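Local atomic coordinates of phosphoribulokinase (Rhodobacter sphaeroides, PDB entry 1A7J), a protein that transfers the terminal phosphate of ATP to D-ribulose 5-phosphate, forming the D-ribulose 1,5-bisphosphate used in the Calvin cycle. Residues K35-F47 against G88-V99. Numbering follows the deposited sequence.
Sequences KAVSIEGDAFHRF and GETGQGRTRTYV
Thr95, Arg96 and Tyr98 run over the end of strand 36-40 and the 3-10 turn 41-43, a contact of side chains with one another and with backbone carbonyls that joins the outermost strand of the main sheet within this chain to the extended chain returning after helix 77-90. Ile39 and Thr95 meet near the end of the strand: CG1 of Ile39 lies 3.5 Å from OG1 of Thr95 and packs against its methyl too. In Thr95, CG2 is anti to the backbone N (OG1 chi1 -44°), which puts the methyl beside Ile39 and Ala43, while OG1 turns back to its own chain and donates to Arg94 O at 2.7 Å, standing above that carbonyl's plane. A glycine at Thr95 would probably leave Ile39 CG1 and the Ala43 methyl facing a gap and Arg94 O without this donor. Ala43 suits its place by being small: its CB comes within 3.5 Å of Arg96 CB, leaving little room for a longer side chain. Arg96, bent at chi2 and chi3, curls back over the turn, and its NE gives a weak bond to Ala43 O (2.7 Å, with an N-H...O angle of 117°); Phe115 adds a cation-pi contact to the same guanidinium. Farther along, the CB of Asp42 sits at the edge of the Tyr98 ring, 3.9 Å from CD2. Rings of His69 and Phe115 adjoin His45 and Tyr98. Asp42 belongs to the catalytic site with Lys165, Asp169 and Arg187. An acidic residue just beyond a parallel strand, beside the predicted ATP site at Ser14, is consistent with the adenylate-kinase-like P-loop kinase fold.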
loop_
_atom_site.group_PDB
_atom_site.type_symbol
_atom_site.label_atom_id
_atom_site.label_comp_id
_atom_site.label_asym_id
_atom_site.label_seq_id
_atom_site.Cartn_x
_atom_site.Cartn_y
_atom_site.Cartn_z
ATOM N N LYS A 35 17.220 1.700 11.658
ATOM C CA LYS A 35 17.795 1.906 10.327
ATOM C C LYS A 35 17.033 1.061 9.310
ATOM O O LYS A 35 17.003 -0.167 9.428
ATOM C CB LYS A 35 19.282 1.534 10.315
ATOM C CG LYS A 35 20.011 1.847 9.005
ATOM C CD LYS A 35 19.659 3.237 8.454
ATOM C CE LYS A 35 20.233 3.481 7.049
ATOM N NZ LYS A 35 19.470 4.533 6.272
ATOM N N ALA A 36 16.406 1.724 8.332
ATOM C CA ALA A 36 15.448 1.066 7.441
ATOM C C ALA A 36 15.717 1.247 5.952
ATOM O O ALA A 36 15.817 2.367 5.453
ATOM C CB ALA A 36 14.041 1.534 7.765
ATOM N N VAL A 37 15.742 0.130 5.237
ATOM C CA VAL A 37 15.683 0.177 3.785
ATOM C C VAL A 37 14.237 0.075 3.322
ATOM O O VAL A 37 13.397 -0.451 4.031
ATOM C CB VAL A 37 16.494 -0.963 3.132
ATOM C CG1 VAL A 37 17.943 -0.892 3.563
ATOM C CG2 VAL A 37 15.901 -2.305 3.486
ATOM N N SER A 38 13.939 0.562 2.130
ATOM C CA SER A 38 12.560 0.582 1.698
ATOM C C SER A 38 12.400 0.271 0.220
ATOM O O SER A 38 13.380 0.227 -0.521
ATOM C CB SER A 38 11.938 1.939 2.032
ATOM O OG SER A 38 12.465 2.974 1.220
ATOM N N ILE A 39 11.193 -0.171 -0.127
ATOM C CA ILE A 39 10.780 -0.464 -1.486
ATOM C C ILE A 39 9.497 0.324 -1.761
ATOM O O ILE A 39 8.581 0.324 -0.933
ATOM C CB ILE A 39 10.487 -1.970 -1.649
ATOM C CG1 ILE A 39 11.786 -2.786 -1.579
ATOM C CG2 ILE A 39 9.788 -2.240 -2.965
ATOM C CD1 ILE A 39 11.555 -4.283 -1.728
ATOM N N GLU A 40 9.561 1.184 -2.777
ATOM C CA GLU A 40 8.386 1.796 -3.394
ATOM C C GLU A 40 7.730 0.803 -4.358
ATOM O O GLU A 40 8.349 0.386 -5.338
ATOM C CB GLU A 40 8.798 3.028 -4.190
ATOM C CG GLU A 40 8.871 4.318 -3.413
ATOM C CD GLU A 40 8.713 5.516 -4.326
ATOM O OE1 GLU A 40 9.648 5.791 -5.114
ATOM O OE2 GLU A 40 7.606 6.102 -4.347
ATOM N N GLY A 41 6.441 0.541 -4.157
ATOM C CA GLY A 41 5.770 -0.506 -4.899
ATOM C C GLY A 41 5.757 -0.283 -6.393
ATOM O O GLY A 41 5.603 -1.227 -7.148
ATOM N N ASP A 42 5.962 0.954 -6.829
ATOM C CA ASP A 42 5.992 1.253 -8.258
ATOM C C ASP A 42 7.177 0.571 -8.908
ATOM O O ASP A 42 7.103 0.130 -10.049
ATOM C CB ASP A 42 6.095 2.759 -8.496
ATOM C CG ASP A 42 4.928 3.523 -7.911
ATOM O OD1 ASP A 42 3.833 3.478 -8.511
ATOM O OD2 ASP A 42 5.109 4.173 -6.856
ATOM N N ALA A 43 8.249 0.428 -8.145
ATOM C CA ALA A 43 9.474 -0.131 -8.654
ATOM C C ALA A 43 9.347 -1.535 -9.229
ATOM O O ALA A 43 10.309 -2.062 -9.781
ATOM C CB ALA A 43 10.488 -0.124 -7.582
ATOM N N PHE A 44 8.214 -2.196 -9.014
ATOM C CA PHE A 44 8.049 -3.567 -9.517
ATOM C C PHE A 44 6.884 -3.747 -10.463
ATOM O O PHE A 44 6.306 -4.831 -10.536
ATOM C CB PHE A 44 7.922 -4.560 -8.369
ATOM C CG PHE A 44 9.172 -4.730 -7.589
ATOM C CD1 PHE A 44 9.571 -3.763 -6.683
ATOM C CD2 PHE A 44 9.950 -5.858 -7.754
ATOM C CE1 PHE A 44 10.718 -3.915 -5.942
ATOM C CE2 PHE A 44 11.104 -6.018 -7.018
ATOM C CZ PHE A 44 11.487 -5.040 -6.109
ATOM N N HIS A 45 6.539 -2.683 -11.184
ATOM C CA HIS A 45 5.684 -2.803 -12.355
ATOM C C HIS A 45 6.501 -3.433 -13.455
ATOM O O HIS A 45 7.655 -3.082 -13.636
ATOM C CB HIS A 45 5.206 -1.432 -12.812
ATOM C CG HIS A 45 4.149 -0.834 -11.941
ATOM N ND1 HIS A 45 3.808 0.496 -12.005
ATOM C CD2 HIS A 45 3.362 -1.378 -10.990
ATOM C CE1 HIS A 45 2.856 0.753 -11.125
ATOM N NE2 HIS A 45 2.568 -0.374 -10.492
ATOM N N ARG A 46 5.901 -4.355 -14.192
ATOM C CA ARG A 46 6.581 -4.999 -15.305
ATOM C C ARG A 46 6.964 -4.009 -16.412
ATOM O O ARG A 46 8.044 -4.122 -17.022
ATOM C CB ARG A 46 5.704 -6.120 -15.873
ATOM C CG ARG A 46 6.468 -7.184 -16.649
ATOM C CD ARG A 46 5.977 -8.590 -16.315
ATOM N NE ARG A 46 7.001 -9.409 -15.652
ATOM C CZ ARG A 46 6.732 -10.392 -14.794
ATOM N NH1 ARG A 46 5.483 -10.602 -14.391
ATOM N NH2 ARG A 46 7.714 -11.132 -14.291
ATOM N N PHE A 47 6.104 -3.021 -16.662
ATOM C CA PHE A 47 6.271 -2.168 -17.836
ATOM C C PHE A 47 6.440 -0.715 -17.475
ATOM O O PHE A 47 5.809 -0.216 -16.540
ATOM C CB PHE A 47 5.080 -2.310 -18.782
ATOM C CG PHE A 47 4.806 -3.714 -19.214
ATOM C CD1 PHE A 47 5.762 -4.424 -19.933
ATOM C CD2 PHE A 47 3.594 -4.330 -18.907
ATOM C CE1 PHE A 47 5.515 -5.723 -20.346
ATOM C CE2 PHE A 47 3.336 -5.630 -19.315
ATOM C CZ PHE A 47 4.299 -6.328 -20.034
ATOM N N GLY A 88 14.902 -11.460 4.327
ATOM C CA GLY A 88 14.716 -12.306 5.491
ATOM C C GLY A 88 15.977 -13.006 5.957
ATOM O O GLY A 88 16.397 -12.837 7.096
ATOM N N GLU A 89 16.693 -13.604 5.018
ATOM C CA GLU A 89 17.737 -14.554 5.355
ATOM C C GLU A 89 19.133 -13.942 5.495
ATOM O O GLU A 89 19.892 -14.321 6.388
ATOM C CB GLU A 89 17.730 -15.694 4.326
ATOM C CG GLU A 89 16.613 -16.734 4.588
ATOM C CD GLU A 89 16.122 -17.479 3.337
ATOM O OE1 GLU A 89 16.651 -17.214 2.227
ATOM O OE2 GLU A 89 15.203 -18.329 3.472
ATOM N N THR A 90 19.394 -12.884 4.734
ATOM C CA THR A 90 20.748 -12.358 4.551
ATOM C C THR A 90 20.798 -10.835 4.697
ATOM O O THR A 90 21.885 -10.246 4.785
ATOM C CB THR A 90 21.258 -12.668 3.149
ATOM O OG1 THR A 90 20.770 -11.668 2.246
ATOM C CG2 THR A 90 20.759 -14.030 2.677
ATOM N N GLY A 91 19.660 -10.205 4.409
ATOM C CA GLY A 91 19.545 -8.762 4.513
ATOM C C GLY A 91 20.055 -8.035 3.289
ATOM O O GLY A 91 20.445 -6.870 3.381
ATOM N N GLN A 92 20.169 -8.743 2.166
ATOM C CA GLN A 92 20.399 -8.066 0.894
ATOM C C GLN A 92 19.222 -8.184 -0.062
ATOM O O GLN A 92 18.254 -8.909 0.207
ATOM C CB GLN A 92 21.684 -8.551 0.197
ATOM C CG GLN A 92 22.338 -9.784 0.771
ATOM C CD GLN A 92 22.333 -10.976 -0.183
ATOM O OE1 GLN A 92 21.740 -10.930 -1.263
ATOM N NE2 GLN A 92 22.969 -12.067 0.237
ATOM N N GLY A 93 19.240 -7.304 -1.063
ATOM C CA GLY A 93 18.364 -7.426 -2.213
ATOM C C GLY A 93 18.466 -6.200 -3.096
ATOM O O GLY A 93 19.374 -5.386 -2.932
ATOM N N ARG A 94 17.506 -6.036 -3.994
ATOM C CA ARG A 94 17.558 -4.937 -4.947
ATOM C C ARG A 94 16.285 -4.118 -4.864
ATOM O O ARG A 94 15.322 -4.549 -4.232
ATOM C CB ARG A 94 17.728 -5.480 -6.365
ATOM C CG ARG A 94 18.692 -6.656 -6.482
ATOM C CD ARG A 94 18.043 -7.831 -7.195
ATOM N NE ARG A 94 17.624 -7.474 -8.550
ATOM C CZ ARG A 94 17.354 -8.354 -9.514
ATOM N NH1 ARG A 94 17.454 -9.658 -9.282
ATOM N NH2 ARG A 94 16.976 -7.931 -10.717
ATOM N N THR A 95 16.315 -2.918 -5.447
ATOM C CA THR A 95 15.111 -2.119 -5.693
ATOM C C THR A 95 15.313 -1.142 -6.834
ATOM O O THR A 95 16.434 -0.787 -7.157
ATOM C CB THR A 95 14.702 -1.288 -4.481
ATOM O OG1 THR A 95 14.789 -2.090 -3.301
ATOM C CG2 THR A 95 13.278 -0.816 -4.641
ATOM N N ARG A 96 14.222 -0.781 -7.495
ATOM C CA ARG A 96 14.213 0.310 -8.454
ATOM C C ARG A 96 13.624 1.551 -7.801
ATOM O O ARG A 96 13.167 1.518 -6.649
ATOM C CB ARG A 96 13.333 -0.044 -9.649
ATOM C CG ARG A 96 14.067 -0.304 -10.935
ATOM C CD ARG A 96 13.615 -1.630 -11.536
ATOM N NE ARG A 96 12.171 -1.734 -11.717
ATOM C CZ ARG A 96 11.599 -2.576 -12.569
ATOM N NH1 ARG A 96 12.351 -3.273 -13.410
ATOM N NH2 ARG A 96 10.279 -2.654 -12.651
ATOM N N THR A 97 13.605 2.631 -8.569
ATOM C CA THR A 97 12.663 3.705 -8.347
ATOM C C THR A 97 11.991 3.987 -9.668
ATOM O O THR A 97 12.506 3.655 -10.743
ATOM C CB THR A 97 13.333 4.994 -7.840
ATOM O OG1 THR A 97 14.257 5.482 -8.814
ATOM C CG2 THR A 97 14.069 4.733 -6.564
ATOM N N TYR A 98 10.780 4.498 -9.566
ATOM C CA TYR A 98 10.026 4.867 -10.734
ATOM C C TYR A 98 9.228 6.124 -10.351
ATOM O O TYR A 98 9.849 7.156 -10.067
ATOM C CB TYR A 98 9.148 3.681 -11.151
ATOM C CG TYR A 98 8.210 3.949 -12.299
ATOM C CD1 TYR A 98 8.683 4.302 -13.552
ATOM C CD2 TYR A 98 6.828 3.897 -12.107
ATOM C CE1 TYR A 98 7.798 4.603 -14.586
ATOM C CE2 TYR A 98 5.937 4.201 -13.128
ATOM C CZ TYR A 98 6.425 4.558 -14.360
ATOM O OH TYR A 98 5.525 4.921 -15.336
ATOM N N VAL A 99 7.927 5.958 -10.077
ATOM C CA VAL A 99 6.930 7.048 -9.991
ATOM C C VAL A 99 7.386 8.523 -10.120
ATOM O O VAL A 99 8.136 9.049 -9.284
ATOM C CB VAL A 99 6.053 6.883 -8.730
ATOM C CG1 VAL A 99 6.921 6.842 -7.469
ATOM C CG2 VAL A 99 5.016 8.010 -8.675
#